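Local coordinates for membrane lipoprotein TpN32 (PDB 1XS5), which binds L-methionine between its two lobes and probably serves as the periplasmic methionine receptor of a transport system in Treponema pallidum, at residues K1-G6 with Q28-R33; A123-M128 with N144-V149. All blocks are in the same frame, centred on the assembly; numbering follows the deposited sequence.

Contact 1 of 2, residues K1-G6 with Q28-R33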
loop_
_atom_site.group_PDB
_atom_site.type_symbol
_atom_site.label_atom_id
_atom_site.label_comp_id
_atom_site.label_asym_id
_atom_site.label_seq_id
_atom_site.Cartn_x
_atom_site.Cartn_y
_atom_site.Cartn_z
ATOM N N LYS A 1 23.929 21.830 11.560
ATOM C CA LYS A 1 24.810 20.860 12.275
ATOM C C LYS A 1 24.196 19.455 12.424
ATOM O O LYS A 1 24.926 18.464 12.399
ATOM C CB LYS A 1 25.188 21.411 13.660
ATOM C CG LYS A 1 25.821 22.796 13.623
ATOM C CD LYS A 1 26.422 23.175 14.976
ATOM C CE LYS A 1 26.985 24.592 14.966
ATOM N NZ LYS A 1 27.786 24.883 16.195
ATOM N N ASP A 2 22.874 19.347 12.576
ATOM C CA ASP A 2 22.266 18.009 12.727
ATOM C C ASP A 2 22.532 17.118 11.502
ATOM O O ASP A 2 22.466 17.582 10.360
ATOM C CB ASP A 2 20.748 18.105 12.943
ATOM C CG ASP A 2 20.367 18.923 14.174
ATOM O OD1 ASP A 2 21.141 18.943 15.164
ATOM O OD2 ASP A 2 19.272 19.536 14.148
ATOM N N GLU A 3 22.867 15.853 11.724
ATOM C CA GLU A 3 23.112 14.968 10.589
ATOM C C GLU A 3 21.776 14.766 9.908
ATOM O O GLU A 3 20.727 14.808 10.564
ATOM C CB GLU A 3 23.601 13.601 11.032
ATOM C CG GLU A 3 24.024 13.511 12.463
ATOM C CD GLU A 3 23.363 12.333 13.157
ATOM O OE1 GLU A 3 23.420 11.207 12.602
ATOM O OE2 GLU A 3 22.788 12.536 14.254
ATOM N N THR A 4 21.811 14.520 8.607
ATOM C CA THR A 4 20.572 14.314 7.847
ATOM C C THR A 4 20.447 12.875 7.341
ATOM O O THR A 4 21.438 12.281 6.964
ATOM C CB THR A 4 20.532 15.261 6.589
ATOM O OG1 THR A 4 20.582 16.634 7.019
ATOM C CG2 THR A 4 19.258 15.037 5.785
ATOM N N VAL A 5 19.226 12.315 7.364
ATOM C CA VAL A 5 18.978 10.986 6.785
ATOM C C VAL A 5 17.762 11.140 5.857
ATOM O O VAL A 5 16.791 11.796 6.210
ATOM C CB VAL A 5 18.711 9.917 7.862
ATOM C CG1 VAL A 5 19.942 9.810 8.764
ATOM C CG2 VAL A 5 17.501 10.265 8.679
ATOM N N GLY A 6 17.834 10.561 4.666
ATOM C CA GLY A 6 16.727 10.679 3.727
ATOM C C GLY A 6 15.769 9.513 3.840
ATOM O O GLY A 6 16.203 8.389 4.046
ATOM N N GLN A 28 16.223 14.590 18.829
ATOM C CA GLN A 28 17.437 13.839 19.072
ATOM C C GLN A 28 18.477 14.361 18.109
ATOM O O GLN A 28 19.491 13.700 17.854
ATOM C CB GLN A 28 17.254 12.338 18.813
ATOM C CG GLN A 28 16.159 11.659 19.595
ATOM C CD GLN A 28 15.952 10.216 19.118
ATOM O OE1 GLN A 28 14.816 9.757 18.944
ATOM N NE2 GLN A 28 17.049 9.510 18.892
ATOM N N HIS A 29 18.203 15.537 17.559
ATOM C CA HIS A 29 19.118 16.160 16.623
ATOM C C HIS A 29 19.297 15.350 15.352
ATOM O O HIS A 29 20.405 15.204 14.855
ATOM C CB HIS A 29 20.475 16.392 17.289
ATOM C CG HIS A 29 20.445 17.457 18.339
ATOM N ND1 HIS A 29 20.228 18.785 18.042
ATOM C CD2 HIS A 29 20.542 17.384 19.689
ATOM C CE1 HIS A 29 20.186 19.484 19.164
ATOM N NE2 HIS A 29 20.373 18.656 20.177
ATOM N N ILE A 30 18.196 14.813 14.838
ATOM C CA ILE A 30 18.251 14.052 13.588
ATOM C C ILE A 30 17.375 14.853 12.657
ATOM O O ILE A 30 16.235 15.224 13.001
ATOM C CB ILE A 30 17.668 12.614 13.732
ATOM C CG1 ILE A 30 18.587 11.755 14.603
ATOM C CG2 ILE A 30 17.565 11.939 12.336
ATOM C CD1 ILE A 30 17.918 10.492 15.145
ATOM N N GLU A 31 17.919 15.183 11.495
ATOM C CA GLU A 31 17.148 15.930 10.539
ATOM C C GLU A 31 16.681 14.947 9.487
ATOM O O GLU A 31 17.470 14.429 8.709
ATOM C CB GLU A 31 17.965 17.024 9.873
ATOM C CG GLU A 31 17.095 17.784 8.900
ATOM C CD GLU A 31 17.872 18.842 8.168
ATOM O OE1 GLU A 31 18.959 18.498 7.640
ATOM O OE2 GLU A 31 17.395 20.002 8.121
ATOM N N LEU A 32 15.385 14.691 9.497
ATOM C CA LEU A 32 14.781 13.741 8.591
ATOM C C LEU A 32 14.436 14.512 7.322
ATOM O O LEU A 32 13.671 15.484 7.370
ATOM C CB LEU A 32 13.507 13.159 9.246
ATOM C CG LEU A 32 12.826 11.972 8.540
ATOM C CD1 LEU A 32 13.840 10.871 8.297
ATOM C CD2 LEU A 32 11.650 11.451 9.391
ATOM N N ARG A 33 15.055 14.116 6.209
ATOM C CA ARG A 33 14.783 14.747 4.920
ATOM C C ARG A 33 13.765 13.832 4.209
ATOM O O ARG A 33 14.059 12.655 3.962
ATOM C CB ARG A 33 16.096 14.831 4.128
ATOM C CG ARG A 33 15.962 15.441 2.741
ATOM C CD ARG A 33 17.390 15.690 2.202
ATOM N NE ARG A 33 18.098 14.435 1.936
ATOM C CZ ARG A 33 17.969 13.722 0.834
ATOM N NH1 ARG A 33 17.158 14.130 -0.134
ATOM N NH2 ARG A 33 18.654 12.587 0.695
HETATM O O HOH W 1 23.208 15.341 14.749
#
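Asp2 meets His29 where the two segments first come together: ND1 of the ring donates to Asp2 OD1 (3.0 Å), a bent bond with 136° at the hydrogen, and OD1 receives it on its syn side from well out of the carboxylate plane. The other oxygen, OD2, pairs with Lys26, so the carboxylate ties the end of helix 14-26 to the N-terminus. At Glu3 a water bridges the segments, accepting from Glu3 N and donating both to Glu3 OE2 and to His29 O, 2.8 Å away; OE1 turns to a salt bridge with Arg211. The parallel ladder then begins, with Glu31 N bonded to Glu3 O. Thr4 and Glu31 lie side by side on one face of the sheet. The glutamate is extended, CG anti to its backbone N (chi1 -179°), and Thr4 OG1 donates to the anti lone pair of Glu31 OE1, 2.5 Å away, while Thr4 CG2 rests on Arg33 CB at 3.6 Å. Val5 is gripped through both N, to Glu31 O, and O, from Arg33 N (2.9 Å). On the other face its CG2 packs against Leu32 CD1 (3.7 Å) and Ile30 CG2. Gly6 CA approaches Arg33 O at 3.3 Å in a CA-H...O contact. This is the right-handed beta-alpha-beta crossover of strand 3-9, helix 14-26 and strand 30-36; Ile30 and Leu32 lie against that helix, and Val5 and Ile30 touch Arg211 of helix 210-219.

Contact 2 of 2, residues A123-M128 with N144-V149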
loop_
_atom_site.group_PDB
_atom_site.type_symbol
_atom_site.label_atom_id
_atom_site.label_comp_id
_atom_site.label_asym_id
_atom_site.label_seq_id
_atom_site.Cartn_x
_atom_site.Cartn_y
_atom_site.Cartn_z
ATOM N N ALA A 123 -15.272 -11.907 -2.257
ATOM C CA ALA A 123 -16.599 -11.346 -2.544
ATOM C C ALA A 123 -17.435 -12.232 -3.503
ATOM O O ALA A 123 -18.551 -11.865 -3.870
ATOM C CB ALA A 123 -16.465 -9.905 -3.135
ATOM N N GLY A 124 -16.873 -13.370 -3.915
ATOM C CA GLY A 124 -17.601 -14.304 -4.759
ATOM C C GLY A 124 -17.550 -14.105 -6.262
ATOM O O GLY A 124 -18.253 -14.804 -6.980
ATOM N N PHE A 125 -16.690 -13.221 -6.764
ATOM C CA PHE A 125 -16.643 -12.979 -8.221
ATOM C C PHE A 125 -15.856 -14.011 -9.016
ATOM O O PHE A 125 -16.165 -14.285 -10.172
ATOM C CB PHE A 125 -15.978 -11.629 -8.532
ATOM C CG PHE A 125 -16.821 -10.429 -8.215
ATOM C CD1 PHE A 125 -17.776 -9.968 -9.117
ATOM C CD2 PHE A 125 -16.636 -9.719 -7.042
ATOM C CE1 PHE A 125 -18.523 -8.833 -8.852
ATOM C CE2 PHE A 125 -17.398 -8.561 -6.776
ATOM C CZ PHE A 125 -18.340 -8.135 -7.697
ATOM N N ILE A 126 -14.809 -14.550 -8.414
ATOM C CA ILE A 126 -13.928 -15.459 -9.104
ATOM C C ILE A 126 -13.324 -16.459 -8.147
ATOM O O ILE A 126 -13.465 -16.322 -6.942
ATOM C CB ILE A 126 -12.695 -14.677 -9.731
ATOM C CG1 ILE A 126 -11.899 -13.970 -8.608
ATOM C CG2 ILE A 126 -13.158 -13.650 -10.729
ATOM C CD1 ILE A 126 -10.595 -13.269 -9.041
ATOM N N ARG A 127 -12.643 -17.451 -8.717
ATOM C CA ARG A 127 -11.911 -18.451 -7.962
ATOM C C ARG A 127 -10.506 -18.537 -8.525
ATOM O O ARG A 127 -10.313 -18.695 -9.737
ATOM C CB ARG A 127 -12.543 -19.837 -8.054
ATOM C CG ARG A 127 -11.737 -20.858 -7.258
ATOM C CD ARG A 127 -12.178 -22.279 -7.597
ATOM N NE ARG A 127 -11.509 -23.227 -6.722
ATOM C CZ ARG A 127 -12.160 -24.121 -5.991
ATOM N NH1 ARG A 127 -13.490 -24.178 -6.060
ATOM N NH2 ARG A 127 -11.491 -24.932 -5.176
ATOM N N MET A 128 -9.530 -18.427 -7.644
ATOM C CA MET A 128 -8.126 -18.501 -8.022
ATOM C C MET A 128 -7.610 -19.960 -7.978
ATOM O O MET A 128 -8.055 -20.744 -7.134
ATOM C CB MET A 128 -7.303 -17.683 -7.041
ATOM C CG MET A 128 -7.671 -16.206 -7.021
ATOM S SD MET A 128 -7.360 -15.461 -8.628
ATOM C CE MET A 128 -5.570 -15.596 -8.766
ATOM N N ASN A 144 -14.572 -17.865 -13.384
ATOM C CA ASN A 144 -15.137 -16.515 -13.375
ATOM C C ASN A 144 -16.641 -16.588 -13.134
ATOM O O ASN A 144 -17.430 -16.586 -14.055
ATOM C CB ASN A 144 -14.853 -15.840 -14.711
ATOM C CG ASN A 144 -14.814 -14.335 -14.603
ATOM O OD1 ASN A 144 -15.746 -13.724 -14.107
ATOM N ND2 ASN A 144 -13.721 -13.731 -15.071
ATOM N N VAL A 145 -17.014 -16.620 -11.854
ATOM C CA VAL A 145 -18.399 -16.777 -11.378
ATOM C C VAL A 145 -19.420 -15.691 -11.749
ATOM O O VAL A 145 -20.565 -16.003 -12.135
ATOM C CB VAL A 145 -18.356 -16.949 -9.806
ATOM C CG1 VAL A 145 -19.731 -16.781 -9.163
ATOM C CG2 VAL A 145 -17.850 -18.347 -9.491
ATOM N N ARG A 146 -19.018 -14.422 -11.636
ATOM C CA ARG A 146 -19.924 -13.322 -11.957
ATOM C C ARG A 146 -19.745 -12.811 -13.390
ATOM O O ARG A 146 -20.361 -11.811 -13.763
ATOM C CB ARG A 146 -19.723 -12.153 -10.979
ATOM C CG ARG A 146 -20.081 -12.450 -9.522
ATOM C CD ARG A 146 -21.565 -12.693 -9.329
ATOM N NE ARG A 146 -22.070 -11.869 -8.240
ATOM C CZ ARG A 146 -22.125 -10.543 -8.285
ATOM N NH1 ARG A 146 -21.716 -9.904 -9.366
ATOM N NH2 ARG A 146 -22.566 -9.856 -7.242
ATOM N N ASN A 147 -18.909 -13.495 -14.177
ATOM C CA ASN A 147 -18.634 -13.094 -15.569
ATOM C C ASN A 147 -18.139 -11.647 -15.653
ATOM O O ASN A 147 -18.795 -10.798 -16.245
ATOM C CB ASN A 147 -19.899 -13.231 -16.376
ATOM C CG ASN A 147 -20.386 -14.658 -16.425
ATOM O OD1 ASN A 147 -19.668 -15.547 -16.895
ATOM N ND2 ASN A 147 -21.600 -14.898 -15.925
ATOM N N VAL A 148 -16.972 -11.387 -15.065
ATOM C CA VAL A 148 -16.363 -10.051 -14.995
ATOM C C VAL A 148 -15.109 -9.898 -15.857
ATOM O O VAL A 148 -14.341 -10.843 -16.049
ATOM C CB VAL A 148 -15.983 -9.737 -13.508
ATOM C CG1 VAL A 148 -14.873 -8.647 -13.445
ATOM C CG2 VAL A 148 -17.227 -9.284 -12.745
ATOM N N VAL A 149 -14.883 -8.691 -16.363
ATOM C CA VAL A 149 -13.698 -8.427 -17.178
ATOM C C VAL A 149 -12.730 -7.725 -16.226
ATOM O O VAL A 149 -13.077 -6.672 -15.701
ATOM C CB VAL A 149 -14.027 -7.416 -18.356
ATOM C CG1 VAL A 149 -12.781 -7.015 -19.066
ATOM C CG2 VAL A 149 -15.045 -7.997 -19.298
#
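Arg146 and Phe125 carry most of the contact, and their backbones share its one clear hydrogen bond: Arg146 N donates to Phe125 O at 3.2 Å, fairly straight at the hydrogen (162°).

Nonpolar contact centres on the Phe125 ring. Its CD1 corner receives Arg146 CG at 3.4 Å and Val148 CG2 at 3.7 Å. The arginine's first torsion (chi1 -65°) sets CG anti to its own carbonyl carbon, where it meets CD1. The Phe125 side chain also touches Leu120 of helix 110-122 and Val95.

Gly124, with positive phi, ends helix 110-122 in a Schellman motif, and the chain then runs through Phe125 and Ile126 into strand 127-128, which pairs antiparallel with strand 141-143. The second segment is the loop between that hairpin and strand 149-153 at the edge of the five-stranded sheet.

The polar end of Arg146 is less certain, since the side chain was modelled in two conformers. In the one described, NH1 comes within 3.4 Å of Phe125 CE1, with ring and guanidinium planes 60° apart, an oblique approach rather than a stack, and NH2 bonds onward to Val95 O. A carbonyl meets a methyl group where Val145 CG1 sits 3.3 Å from Gly124 O.

Polar bonds within the loop fix its shape. Asn144 OD1 accepts from Val148 N (2.8 Å), while Asn144 ND2 donates to Val148 O at 3.1 Å, in the carbonyl plane and on a lone pair.

Overall arrangement
The two contacts lie on opposite sides of the chain's centre, their centres about 50 Å apart, and share no secondary-structure element. Contact 1 belongs to the six-stranded sheet and contact 2 borders the five-stranded one, the sheets of the two lobes in this periplasmic-binding-protein fold. Each is partly buried: Val5, Ile30 and Leu32 in contact 1 and Phe125, Ile126 and Val148 in contact 2 are inside, whereas Glu3, Thr4, His29 and Arg33, and likewise Gly124 and Val145, lie at the surface. Their chemistry follows their setting: neighbouring parallel strands give contact 1 a ladder of backbone bonds flanked by carboxylate pairings, whereas contact 2, between a helix exit and a loop, relies on one backbone bond and an aromatic ring packed against aliphatic carbons.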